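Local coordinates for 378aa long hypothetical citrate synthase (Sulfolobus tokodaii, PDB 1VGM), which is of uncharacterised function but belongs to the mainly helical citrate synthase family and forms an assembly of two chains, at residues A[230-235]-A[240-245]; A[270-275]-A[318-323]; A[278-281]-A[286-289]. All blocks are in the same frame, centred on the assembly; numbering follows the deposited sequence.

Contact 1. Residues A[230-235]-A[240-245]; sequences FVEIGS and DKWFEE
Trp-242 lays one face of its indole on Ile-233 and sends the ring nitrogen on to Glu-232, so a single side chain carries both halves of the contact. The tight half is apolar. Ile-233 CG1 sits over the five-membered ring, 3.6 Å from its centroid and 15° off the normal, a CH-pi contact, while CD1 continues along the same face to within 3.9 Å of Trp-242 CE3. With chi1 at -67°, CG1 lies beside the backbone N of Ile-233, which turns the longer branch to the indole. A branched aliphatic chain suits this buried place, and Ile-292 of helix 284-304 packs against it too. The two partners belong to consecutive helices joined by a short turn: helix 222-233 ends, Gly-234 leaves the helical path with a positive phi at which a CB would press on the carbonyl O of Ile-233, so glycine suits the place, and helix 239-249 starts a few residues later. Ile-233 and Trp-242 are also where the backbones come nearest, their CA atoms 6.4 Å apart. The looser half faces solvent. There the extended chain of exposed Glu-232 brings its carboxylate to the indole edge, and Trp-242 NE1 donates to Glu-232 OE2 over 3.1 Å in a nearly straight bond of 173°. The oxygen lies almost in the ring plane and accepts through its anti lone pair. Lys-246, further along helix 239-249, also touches Glu-232.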
ATOM      1  N   PHE A 230     -12.168 -24.959 -15.307  1.00  8.49           N
ATOM      2  CA  PHE A 230     -11.841 -26.324 -15.705  1.00  7.85           C
ATOM      3  C   PHE A 230     -12.222 -27.339 -14.629  1.00  9.25           C
ATOM      4  O   PHE A 230     -12.730 -28.413 -14.938  1.00 10.27           O
ATOM      5  CB  PHE A 230     -10.347 -26.434 -16.015  1.00 11.35           C
ATOM      6  CG  PHE A 230      -9.833 -25.330 -16.898  1.00 11.58           C
ATOM      7  CD1 PHE A 230      -8.559 -24.810 -16.711  1.00  8.74           C
ATOM      8  CD2 PHE A 230     -10.632 -24.800 -17.911  1.00 10.37           C
ATOM      9  CE1 PHE A 230      -8.093 -23.767 -17.506  1.00 12.64           C
ATOM     10  CE2 PHE A 230     -10.174 -23.756 -18.711  1.00 11.73           C
ATOM     11  CZ  PHE A 230      -8.901 -23.243 -18.510  1.00  7.82           C
ATOM     12  N   VAL A 231     -11.972 -26.998 -13.370  1.00 10.89           N
ATOM     13  CA  VAL A 231     -12.376 -27.846 -12.256  1.00 10.82           C
ATOM     14  C   VAL A 231     -13.887 -28.076 -12.282  1.00 11.73           C
ATOM     15  O   VAL A 231     -14.364 -29.193 -12.089  1.00 10.99           O
ATOM     16  CB  VAL A 231     -11.999 -27.207 -10.908  1.00 10.27           C
ATOM     17  CG1 VAL A 231     -12.512 -28.069  -9.762  1.00  9.53           C
ATOM     18  CG2 VAL A 231     -10.490 -27.038 -10.813  1.00  9.86           C
ATOM     19  N   GLU A 232     -14.638 -27.013 -12.535  1.00 12.02           N
ATOM     20  CA  GLU A 232     -16.088 -27.119 -12.597  1.00 14.40           C
ATOM     21  C   GLU A 232     -16.557 -27.951 -13.800  1.00 13.64           C
ATOM     22  O   GLU A 232     -17.487 -28.748 -13.689  1.00 10.82           O
ATOM     23  CB  GLU A 232     -16.705 -25.722 -12.652  1.00 16.15           C
ATOM     24  CG  GLU A 232     -18.225 -25.713 -12.612  1.00 20.78           C
ATOM     25  CD  GLU A 232     -18.788 -24.324 -12.355  1.00 24.04           C
ATOM     26  OE1 GLU A 232     -18.911 -23.943 -11.171  1.00 25.68           O
ATOM     27  OE2 GLU A 232     -19.100 -23.613 -13.334  1.00 20.40           O
ATOM     28  N   ILE A 233     -15.910 -27.764 -14.948  1.00 11.05           N
ATOM     29  CA  ILE A 233     -16.227 -28.567 -16.120  1.00 11.92           C
ATOM     30  C   ILE A 233     -16.049 -30.058 -15.853  1.00 13.64           C
ATOM     31  O   ILE A 233     -16.886 -30.864 -16.259  1.00 14.66           O
ATOM     32  CB  ILE A 233     -15.362 -28.157 -17.324  1.00  8.26           C
ATOM     33  CG1 ILE A 233     -15.739 -26.740 -17.750  1.00  9.64           C
ATOM     34  CG2 ILE A 233     -15.576 -29.120 -18.486  1.00  8.04           C
ATOM     35  CD1 ILE A 233     -14.619 -25.982 -18.410  1.00 10.29           C
ATOM     36  N   GLY A 234     -14.967 -30.422 -15.172  1.00 11.90           N
ATOM     37  CA  GLY A 234     -14.862 -31.759 -14.616  1.00 14.30           C
ATOM     38  C   GLY A 234     -14.192 -32.748 -15.551  1.00 14.23           C
ATOM     39  O   GLY A 234     -13.280 -33.469 -15.157  1.00 13.18           O
ATOM     40  N   SER A 235     -14.648 -32.778 -16.798  1.00 13.91           N
ATOM     41  CA  SER A 235     -14.087 -33.678 -17.796  1.00 15.37           C
ATOM     42  C   SER A 235     -14.218 -33.067 -19.179  1.00 14.87           C
ATOM     43  O   SER A 235     -15.066 -32.209 -19.405  1.00 13.71           O
ATOM     44  CB  SER A 235     -14.821 -35.018 -17.768  1.00 18.58           C
ATOM     45  OG  SER A 235     -14.014 -36.034 -18.335  1.00 28.96           O
ATOM     46  N   ASP A 240     -18.267 -28.839 -23.934  1.00 13.09           N
ATOM     47  CA  ASP A 240     -19.183 -28.180 -24.863  1.00 13.16           C
ATOM     48  C   ASP A 240     -20.479 -27.770 -24.177  1.00 12.00           C
ATOM     49  O   ASP A 240     -20.962 -26.656 -24.362  1.00 13.11           O
ATOM     50  CB  ASP A 240     -19.502 -29.097 -26.048  1.00 12.99           C
ATOM     51  CG  ASP A 240     -18.316 -29.282 -26.976  1.00 16.10           C
ATOM     52  OD1 ASP A 240     -18.538 -29.441 -28.193  1.00 18.30           O
ATOM     53  OD2 ASP A 240     -17.163 -29.268 -26.492  1.00 13.36           O
ATOM     54  N   LYS A 241     -21.042 -28.674 -23.388  1.00 13.25           N
ATOM     55  CA  LYS A 241     -22.236 -28.367 -22.612  1.00 12.48           C
ATOM     56  C   LYS A 241     -22.025 -27.130 -21.730  1.00 14.22           C
ATOM     57  O   LYS A 241     -22.867 -26.228 -21.703  1.00 12.44           O
ATOM     58  CB  LYS A 241     -22.605 -29.577 -21.753  1.00 13.48           C
ATOM     59  CG  LYS A 241     -23.750 -29.351 -20.780  1.00 19.94           C
ATOM     60  CD  LYS A 241     -23.984 -30.589 -19.921  1.00 24.09           C
ATOM     61  CE  LYS A 241     -25.335 -30.542 -19.220  1.00 26.37           C
ATOM     62  NZ  LYS A 241     -25.759 -31.902 -18.756  1.00 31.68           N
ATOM     63  N   TRP A 242     -20.902 -27.097 -21.014  1.00 12.41           N
ATOM     64  CA  TRP A 242     -20.596 -26.020 -20.069  1.00 11.75           C
ATOM     65  C   TRP A 242     -20.471 -24.676 -20.787  1.00  9.70           C
ATOM     66  O   TRP A 242     -21.030 -23.669 -20.358  1.00  9.70           O
ATOM     67  CB  TRP A 242     -19.286 -26.331 -19.334  1.00 10.66           C
ATOM     68  CG  TRP A 242     -18.894 -25.314 -18.309  1.00 12.23           C
ATOM     69  CD1 TRP A 242     -19.191 -25.338 -16.976  1.00 12.35           C
ATOM     70  CD2 TRP A 242     -18.102 -24.135 -18.524  1.00 10.45           C
ATOM     71  NE1 TRP A 242     -18.629 -24.248 -16.347  1.00 14.93           N
ATOM     72  CE2 TRP A 242     -17.958 -23.495 -17.275  1.00 11.76           C
ATOM     73  CE3 TRP A 242     -17.486 -23.570 -19.648  1.00 12.25           C
ATOM     74  CZ2 TRP A 242     -17.220 -22.314 -17.114  1.00 10.41           C
ATOM     75  CZ3 TRP A 242     -16.750 -22.392 -19.488  1.00 10.60           C
ATOM     76  CH2 TRP A 242     -16.627 -21.780 -18.229  1.00 12.51           C
ATOM     77  N   PHE A 243     -19.729 -24.675 -21.887  1.00  7.48           N
ATOM     78  CA  PHE A 243     -19.504 -23.461 -22.662  1.00  7.99           C
ATOM     79  C   PHE A 243     -20.816 -22.853 -23.148  1.00 10.26           C
ATOM     80  O   PHE A 243     -21.023 -21.643 -23.039  1.00  9.83           O
ATOM     81  CB  PHE A 243     -18.603 -23.778 -23.861  1.00  7.74           C
ATOM     82  CG  PHE A 243     -18.108 -22.566 -24.583  1.00  8.99           C
ATOM     83  CD1 PHE A 243     -18.859 -21.992 -25.604  1.00  8.74           C
ATOM     84  CD2 PHE A 243     -16.880 -22.000 -24.258  1.00 11.95           C
ATOM     85  CE1 PHE A 243     -18.394 -20.864 -26.282  1.00 11.68           C
ATOM     86  CE2 PHE A 243     -16.406 -20.870 -24.930  1.00 11.94           C
ATOM     87  CZ  PHE A 243     -17.158 -20.306 -25.944  1.00 10.69           C
ATOM     88  N   GLU A 244     -21.695 -23.686 -23.699  1.00 11.49           N
ATOM     89  CA  GLU A 244     -22.959 -23.188 -24.239  1.00 13.16           C
ATOM     90  C   GLU A 244     -23.819 -22.634 -23.100  1.00 12.93           C
ATOM     91  O   GLU A 244     -24.451 -21.588 -23.235  1.00 14.46           O
ATOM     92  CB  GLU A 244     -23.711 -24.309 -24.972  1.00 12.77           C
ATOM     93  CG  GLU A 244     -25.117 -23.918 -25.450  1.00 16.45           C
ATOM     94  CD  GLU A 244     -25.107 -22.912 -26.597  1.00 20.10           C
ATOM     95  OE1 GLU A 244     -26.150 -22.258 -26.838  1.00 22.80           O
ATOM     96  OE2 GLU A 244     -24.061 -22.780 -27.261  1.00 16.71           O
ATOM     97  N   GLU A 245     -23.824 -23.336 -21.973  1.00 14.70           N
ATOM     98  CA  GLU A 245     -24.671 -22.965 -20.846  1.00 15.38           C
ATOM     99  C   GLU A 245     -24.184 -21.688 -20.164  1.00 16.54           C
ATOM    100  O   GLU A 245     -24.942 -20.732 -20.000  1.00 13.47           O
ATOM    101  CB  GLU A 245     -24.719 -24.110 -19.833  1.00 15.39           C
ATOM    102  CG  GLU A 245     -25.580 -23.830 -18.612  1.00 17.53           C
ATOM    103  CD  GLU A 245     -25.494 -24.935 -17.577  1.00 19.39           C
ATOM    104  OE1 GLU A 245     -25.557 -24.626 -16.368  1.00 27.99           O
ATOM    105  OE2 GLU A 245     -25.366 -26.113 -17.961  1.00 20.89           O
TER

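Contact 2. Residues A[270-275]-A[318-323]; sequences KIFKTL and GIVFYA
Segments 270-275 and 318-323 come nearest at Leu-275 and Val-320, whose CA atoms are 6.6 Å apart, and no hydrogen bond joins them. Val-320 carries the contact. Its CG2 methyl lies 3.7 Å from the ring atom Phe-272 CD2 and 3.5 Å from the backbone oxygen Phe-272 O. About one turn on, Leu-275 CB approaches the same Val-320 CG2 to 3.9 Å. Valine suits the spot because a short side chain branched at CB fits where the backbones run close. With CG1 anti to the backbone N (chi1 178°), CG2 lies beside that nitrogen and is the branch that meets both Phe-272 and Leu-275. Phe-272 presents the edge of its ring, not a face, to this methyl; the large ring also touches Ser-177 and Leu-180 of helix 168-180 and meets the ring of Tyr-181. Within helix 267-280, Thr-274 OG1 returns a 2.7 Å hydrogen bond to Ile-271 O, which also accepts from Leu-275 N; a threonine hydroxyl can thus be satisfied within its own helix. Lys-273 instead makes a salt bridge with Glu-297. The contact is helix-to-helix packing in the helical citrate synthase fold. Between the segments themselves the chemistry is purely apolar, consistent with shape and burial, not directional bonds, holding them together.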
ATOM      1  N   LYS A 270       0.833 -18.605 -24.850  1.00  4.95           N
ATOM      2  CA  LYS A 270       1.431 -19.634 -25.694  1.00  9.66           C
ATOM      3  C   LYS A 270       2.469 -20.438 -24.912  1.00  6.84           C
ATOM      4  O   LYS A 270       2.536 -21.659 -25.021  1.00  5.62           O
ATOM      5  CB  LYS A 270       2.105 -18.998 -26.915  1.00  8.72           C
ATOM      6  CG  LYS A 270       1.155 -18.464 -27.982  1.00 17.11           C
ATOM      7  CD  LYS A 270       1.925 -17.588 -28.976  1.00 19.04           C
ATOM      8  CE  LYS A 270       1.175 -17.379 -30.279  1.00 25.13           C
ATOM      9  NZ  LYS A 270       2.087 -16.838 -31.339  1.00 26.28           N
ATOM     10  N   ILE A 271       3.290 -19.743 -24.134  1.00  5.72           N
ATOM     11  CA  ILE A 271       4.383 -20.402 -23.435  1.00  5.38           C
ATOM     12  C   ILE A 271       3.851 -21.219 -22.253  1.00  5.90           C
ATOM     13  O   ILE A 271       4.223 -22.372 -22.078  1.00  7.19           O
ATOM     14  CB  ILE A 271       5.435 -19.368 -22.945  1.00  1.60           C
ATOM     15  CG1 ILE A 271       6.065 -18.678 -24.156  1.00  4.13           C
ATOM     16  CG2 ILE A 271       6.495 -20.053 -22.084  1.00  1.60           C
ATOM     17  CD1 ILE A 271       6.911 -17.469 -23.815  1.00  5.30           C
ATOM     18  N   PHE A 272       2.966 -20.634 -21.454  1.00  2.50           N
ATOM     19  CA  PHE A 272       2.300 -21.403 -20.402  1.00  6.40           C
ATOM     20  C   PHE A 272       1.635 -22.663 -20.958  1.00  3.75           C
ATOM     21  O   PHE A 272       1.677 -23.733 -20.339  1.00  4.15           O
ATOM     22  CB  PHE A 272       1.247 -20.546 -19.694  1.00  2.90           C
ATOM     23  CG  PHE A 272       1.793 -19.723 -18.561  1.00  9.77           C
ATOM     24  CD1 PHE A 272       1.654 -18.341 -18.557  1.00  6.91           C
ATOM     25  CD2 PHE A 272       2.447 -20.330 -17.500  1.00  5.44           C
ATOM     26  CE1 PHE A 272       2.167 -17.577 -17.507  1.00  9.22           C
ATOM     27  CE2 PHE A 272       2.960 -19.577 -16.452  1.00  7.89           C
ATOM     28  CZ  PHE A 272       2.821 -18.198 -16.455  1.00  8.39           C
ATOM     29  N   LYS A 273       1.013 -22.538 -22.123  1.00  5.10           N
ATOM     30  CA  LYS A 273       0.329 -23.680 -22.713  1.00  6.39           C
ATOM     31  C   LYS A 273       1.333 -24.802 -22.984  1.00  5.10           C
ATOM     32  O   LYS A 273       1.107 -25.945 -22.601  1.00  6.79           O
ATOM     33  CB  LYS A 273      -0.377 -23.275 -24.014  1.00  7.59           C
ATOM     34  CG  LYS A 273      -1.219 -24.396 -24.639  1.00  9.56           C
ATOM     35  CD  LYS A 273      -1.908 -23.933 -25.912  1.00  9.81           C
ATOM     36  CE  LYS A 273      -2.467 -25.099 -26.717  1.00 16.14           C
ATOM     37  NZ  LYS A 273      -3.577 -25.781 -26.011  1.00 22.48           N
ATOM     38  N   THR A 274       2.445 -24.465 -23.632  1.00  5.81           N
ATOM     39  CA  THR A 274       3.459 -25.459 -23.963  1.00  7.22           C
ATOM     40  C   THR A 274       4.019 -26.110 -22.696  1.00  8.95           C
ATOM     41  O   THR A 274       4.290 -27.308 -22.672  1.00  7.75           O
ATOM     42  CB  THR A 274       4.625 -24.825 -24.769  1.00  9.99           C
ATOM     43  OG1 THR A 274       5.334 -23.893 -23.946  1.00 16.44           O
ATOM     44  CG2 THR A 274       4.095 -24.081 -25.955  1.00  6.24           C
ATOM     45  N   LEU A 275       4.187 -25.322 -21.640  1.00  8.42           N
ATOM     46  CA  LEU A 275       4.502 -25.890 -20.334  1.00  8.75           C
ATOM     47  C   LEU A 275       3.434 -26.871 -19.872  1.00  9.97           C
ATOM     48  O   LEU A 275       3.734 -28.007 -19.519  1.00 11.88           O
ATOM     49  CB  LEU A 275       4.654 -24.778 -19.299  1.00  6.09           C
ATOM     50  CG  LEU A 275       5.847 -23.853 -19.513  1.00  4.31           C
ATOM     51  CD1 LEU A 275       5.800 -22.737 -18.486  1.00  3.66           C
ATOM     52  CD2 LEU A 275       7.153 -24.661 -19.424  1.00  3.01           C
ATOM     53  N   GLY A 318      -2.517 -21.414 -14.320  1.00  6.71           N
ATOM     54  CA  GLY A 318      -2.909 -22.189 -13.159  1.00  6.03           C
ATOM     55  C   GLY A 318      -2.737 -23.686 -13.336  1.00  6.12           C
ATOM     56  O   GLY A 318      -2.436 -24.386 -12.376  1.00  6.88           O
ATOM     57  N   ILE A 319      -2.931 -24.182 -14.556  1.00  9.47           N
ATOM     58  CA  ILE A 319      -2.685 -25.586 -14.853  1.00  6.36           C
ATOM     59  C   ILE A 319      -1.195 -25.888 -14.670  1.00  8.05           C
ATOM     60  O   ILE A 319      -0.827 -26.967 -14.206  1.00  7.68           O
ATOM     61  CB  ILE A 319      -3.107 -25.937 -16.307  1.00  8.19           C
ATOM     62  CG1 ILE A 319      -4.634 -25.882 -16.445  1.00  4.33           C
ATOM     63  CG2 ILE A 319      -2.603 -27.328 -16.684  1.00  4.36           C
ATOM     64  CD1 ILE A 319      -5.130 -26.088 -17.872  1.00  9.14           C
ATOM     65  N   VAL A 320      -0.340 -24.933 -15.025  1.00  4.78           N
ATOM     66  CA  VAL A 320       1.090 -25.063 -14.744  1.00  4.14           C
ATOM     67  C   VAL A 320       1.376 -25.107 -13.242  1.00  7.04           C
ATOM     68  O   VAL A 320       2.090 -25.991 -12.772  1.00  7.69           O
ATOM     69  CB  VAL A 320       1.897 -23.898 -15.361  1.00  3.45           C
ATOM     70  CG1 VAL A 320       3.377 -24.044 -14.995  1.00  6.25           C
ATOM     71  CG2 VAL A 320       1.721 -23.880 -16.881  1.00  1.60           C
ATOM     72  N   PHE A 321       0.817 -24.154 -12.495  1.00  6.21           N
ATOM     73  CA  PHE A 321       1.001 -24.098 -11.043  1.00  7.80           C
ATOM     74  C   PHE A 321       0.442 -25.347 -10.373  1.00  7.21           C
ATOM     75  O   PHE A 321       1.034 -25.876  -9.433  1.00  7.28           O
ATOM     76  CB  PHE A 321       0.298 -22.868 -10.451  1.00  6.36           C
ATOM     77  CG  PHE A 321       0.805 -21.552 -10.976  1.00  8.11           C
ATOM     78  CD1 PHE A 321       0.003 -20.409 -10.914  1.00  8.79           C
ATOM     79  CD2 PHE A 321       2.074 -21.443 -11.527  1.00  6.45           C
ATOM     80  CE1 PHE A 321       0.466 -19.179 -11.390  1.00  7.91           C
ATOM     81  CE2 PHE A 321       2.543 -20.219 -12.005  1.00  8.63           C
ATOM     82  CZ  PHE A 321       1.739 -19.087 -11.940  1.00  8.63           C
ATOM     83  N   TYR A 322      -0.708 -25.806 -10.859  1.00  7.10           N
ATOM     84  CA  TYR A 322      -1.286 -27.083 -10.435  1.00  8.20           C
ATOM     85  C   TYR A 322      -0.322 -28.243 -10.681  1.00  7.91           C
ATOM     86  O   TYR A 322      -0.099 -29.062  -9.793  1.00  7.82           O
ATOM     87  CB  TYR A 322      -2.595 -27.334 -11.190  1.00  8.94           C
ATOM     88  CG  TYR A 322      -3.227 -28.677 -10.916  1.00  9.40           C
ATOM     89  CD1 TYR A 322      -3.937 -28.910  -9.736  1.00  9.94           C
ATOM     90  CD2 TYR A 322      -3.120 -29.714 -11.837  1.00 10.23           C
ATOM     91  CE1 TYR A 322      -4.523 -30.151  -9.482  1.00 13.35           C
ATOM     92  CE2 TYR A 322      -3.699 -30.951 -11.595  1.00 10.11           C
ATOM     93  CZ  TYR A 322      -4.397 -31.163 -10.419  1.00 11.39           C
ATOM     94  OH  TYR A 322      -4.969 -32.394 -10.195  1.00 16.69           O
ATOM     95  N   ALA A 323       0.246 -28.311 -11.886  1.00  6.70           N
ATOM     96  CA  ALA A 323       1.176 -29.385 -12.245  1.00  6.08           C
ATOM     97  C   ALA A 323       2.401 -29.359 -11.343  1.00  9.90           C
ATOM     98  O   ALA A 323       2.981 -30.405 -11.023  1.00  5.76           O
ATOM     99  CB  ALA A 323       1.609 -29.243 -13.710  1.00  6.90           C
TER

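Contact 3. Residues A[278-281]-A[286-289]; sequences SFAE and VKKY
Lys-287 CB rests 3.3 Å from Ala-280 O, and from there the lysine runs alongside that carbonyl. CB also meets the methyl of Ala-280, 4.0 Å from Ala-280 CB. CG is anti to the backbone N (chi1 -177°) and the chain stays extended through CD, keeping CG and CD 3.8 and 3.7 Å from Ala-280 O. At its far end the chain bends, chi4 being -68°, and NZ leaves the contact to form a salt bridge with Glu-291 one turn along its own helix. Lysine suits this partly exposed place: its methylenes cover the backbone while the charge stays with an acidic partner. Alanine suits the other side, since the CA atoms of Ala-280 and Lys-287 are only 4.0 Å apart. Val-286 CG1 packs 3.9 Å from Phe-279 CB and also near Ala-280 N. The Phe-279 ring turns off to Ala-323 of helix 314-323, against which Val-286 packs as well. Asn-283 OD1 accepts from Val-286 N. Such close approach of two consecutive helices is typical of a short turn between them, here joining helices 267-280 and 284-304 of the mainly helical citrate synthase fold.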
ATOM      1  N   SER A 278       3.432 -30.155 -21.710  1.00  9.45           N
ATOM      2  CA  SER A 278       4.505 -31.097 -21.432  1.00 12.21           C
ATOM      3  C   SER A 278       4.191 -31.892 -20.180  1.00 10.83           C
ATOM      4  O   SER A 278       4.427 -33.098 -20.119  1.00 11.03           O
ATOM      5  CB  SER A 278       5.829 -30.362 -21.247  1.00 17.49           C
ATOM      6  OG  SER A 278       6.754 -31.180 -20.555  1.00 24.32           O
ATOM      7  N   PHE A 279       3.660 -31.204 -19.179  1.00  9.32           N
ATOM      8  CA  PHE A 279       3.291 -31.847 -17.935  1.00  9.20           C
ATOM      9  C   PHE A 279       2.181 -32.847 -18.210  1.00 11.44           C
ATOM     10  O   PHE A 279       2.148 -33.925 -17.617  1.00 13.06           O
ATOM     11  CB  PHE A 279       2.811 -30.805 -16.927  1.00 11.66           C
ATOM     12  CG  PHE A 279       3.921 -30.124 -16.178  1.00 13.23           C
ATOM     13  CD1 PHE A 279       4.053 -28.741 -16.216  1.00 13.08           C
ATOM     14  CD2 PHE A 279       4.820 -30.862 -15.409  1.00 14.32           C
ATOM     15  CE1 PHE A 279       5.070 -28.096 -15.505  1.00 15.98           C
ATOM     16  CE2 PHE A 279       5.837 -30.230 -14.696  1.00 16.70           C
ATOM     17  CZ  PHE A 279       5.960 -28.842 -14.742  1.00 15.11           C
ATOM     18  N   ALA A 280       1.278 -32.488 -19.120  1.00  9.45           N
ATOM     19  CA  ALA A 280       0.122 -33.325 -19.416  1.00 13.10           C
ATOM     20  C   ALA A 280       0.511 -34.710 -19.913  1.00 16.58           C
ATOM     21  O   ALA A 280      -0.188 -35.683 -19.641  1.00 18.13           O
ATOM     22  CB  ALA A 280      -0.770 -32.640 -20.436  1.00 13.55           C
ATOM     23  N   GLU A 281       1.613 -34.817 -20.649  1.00 18.95           N
ATOM     24  CA  GLU A 281       1.944 -36.106 -21.235  1.00 24.30           C
ATOM     25  C   GLU A 281       2.620 -37.036 -20.238  1.00 25.69           C
ATOM     26  O   GLU A 281       2.817 -38.213 -20.521  1.00 27.54           O
ATOM     27  CB  GLU A 281       2.808 -35.945 -22.502  1.00 27.06           C
ATOM     28  CG  GLU A 281       4.049 -35.074 -22.384  1.00 30.37           C
ATOM     29  CD  GLU A 281       4.764 -34.901 -23.724  1.00 32.71           C
ATOM     30  OE1 GLU A 281       5.285 -35.901 -24.263  1.00 38.22           O
ATOM     31  OE2 GLU A 281       4.807 -33.766 -24.245  1.00 35.05           O
ATOM     32  N   VAL A 286      -3.073 -33.652 -14.684  1.00 16.27           N
ATOM     33  CA  VAL A 286      -2.805 -32.446 -15.459  1.00 14.59           C
ATOM     34  C   VAL A 286      -3.435 -32.560 -16.848  1.00 15.15           C
ATOM     35  O   VAL A 286      -4.034 -31.608 -17.351  1.00 14.87           O
ATOM     36  CB  VAL A 286      -1.291 -32.193 -15.616  1.00 13.60           C
ATOM     37  CG1 VAL A 286      -1.065 -30.962 -16.482  1.00 12.20           C
ATOM     38  CG2 VAL A 286      -0.644 -31.996 -14.240  1.00  8.12           C
ATOM     39  N   LYS A 287      -3.295 -33.734 -17.456  1.00 11.72           N
ATOM     40  CA  LYS A 287      -3.802 -33.971 -18.797  1.00 12.88           C
ATOM     41  C   LYS A 287      -5.312 -33.760 -18.830  1.00 13.12           C
ATOM     42  O   LYS A 287      -5.851 -33.195 -19.783  1.00 14.90           O
ATOM     43  CB  LYS A 287      -3.459 -35.398 -19.237  1.00 13.43           C
ATOM     44  CG  LYS A 287      -3.879 -35.736 -20.662  1.00 16.18           C
ATOM     45  CD  LYS A 287      -3.244 -37.043 -21.115  1.00 21.54           C
ATOM     46  CE  LYS A 287      -3.813 -37.524 -22.437  1.00 26.46           C
ATOM     47  NZ  LYS A 287      -5.234 -37.947 -22.284  1.00 31.54           N
ATOM     48  N   LYS A 288      -5.986 -34.209 -17.777  1.00 12.69           N
ATOM     49  CA  LYS A 288      -7.422 -34.012 -17.654  1.00 14.39           C
ATOM     50  C   LYS A 288      -7.756 -32.540 -17.849  1.00 13.77           C
ATOM     51  O   LYS A 288      -8.604 -32.195 -18.666  1.00 10.89           O
ATOM     52  CB  LYS A 288      -7.911 -34.479 -16.277  1.00 16.23           C
ATOM     53  CG  LYS A 288      -9.420 -34.349 -16.078  1.00 21.95           C
ATOM     54  CD  LYS A 288      -9.920 -35.202 -14.905  1.00 26.44           C
ATOM     55  CE  LYS A 288      -9.773 -34.493 -13.560  1.00 27.32           C
ATOM     56  NZ  LYS A 288     -10.721 -33.347 -13.419  1.00 31.67           N
ATOM     57  N   TYR A 289      -7.088 -31.670 -17.100  1.00 11.28           N
ATOM     58  CA  TYR A 289      -7.442 -30.264 -17.123  1.00 10.72           C
ATOM     59  C   TYR A 289      -6.924 -29.597 -18.386  1.00 11.91           C
ATOM     60  O   TYR A 289      -7.585 -28.722 -18.954  1.00 11.87           O
ATOM     61  CB  TYR A 289      -6.900 -29.560 -15.877  1.00 12.69           C
ATOM     62  CG  TYR A 289      -7.649 -29.958 -14.630  1.00 15.90           C
ATOM     63  CD1 TYR A 289      -6.971 -30.431 -13.507  1.00 15.97           C
ATOM     64  CD2 TYR A 289      -9.046 -29.902 -14.590  1.00 14.54           C
ATOM     65  CE1 TYR A 289      -7.661 -30.843 -12.380  1.00 14.81           C
ATOM     66  CE2 TYR A 289      -9.747 -30.311 -13.468  1.00 16.72           C
ATOM     67  CZ  TYR A 289      -9.050 -30.784 -12.366  1.00 20.11           C
ATOM     68  OH  TYR A 289      -9.743 -31.207 -11.257  1.00 19.64           O
TER

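All three contacts lie on the same side of the chain's centre. Contact 1 closes before the others begin. Contact 3 then falls within the sequence span bridged by contact 2, and both draw on helix 267-280, their centres about 9 Å apart. The centre of contact 1 is about 19 Å from that of contact 2 and about 17 Å from that of contact 3. Packing joins them directly: Ala-323 meets Phe-279 and Val-286, Phe-230 meets Ile-319, and Lys-288 NZ probably hydrogen-bonds to Gly-234 O. Helix 284-304 touches all three, so two short turns between consecutive helices and one longer-range pairing belong to one connected helical region.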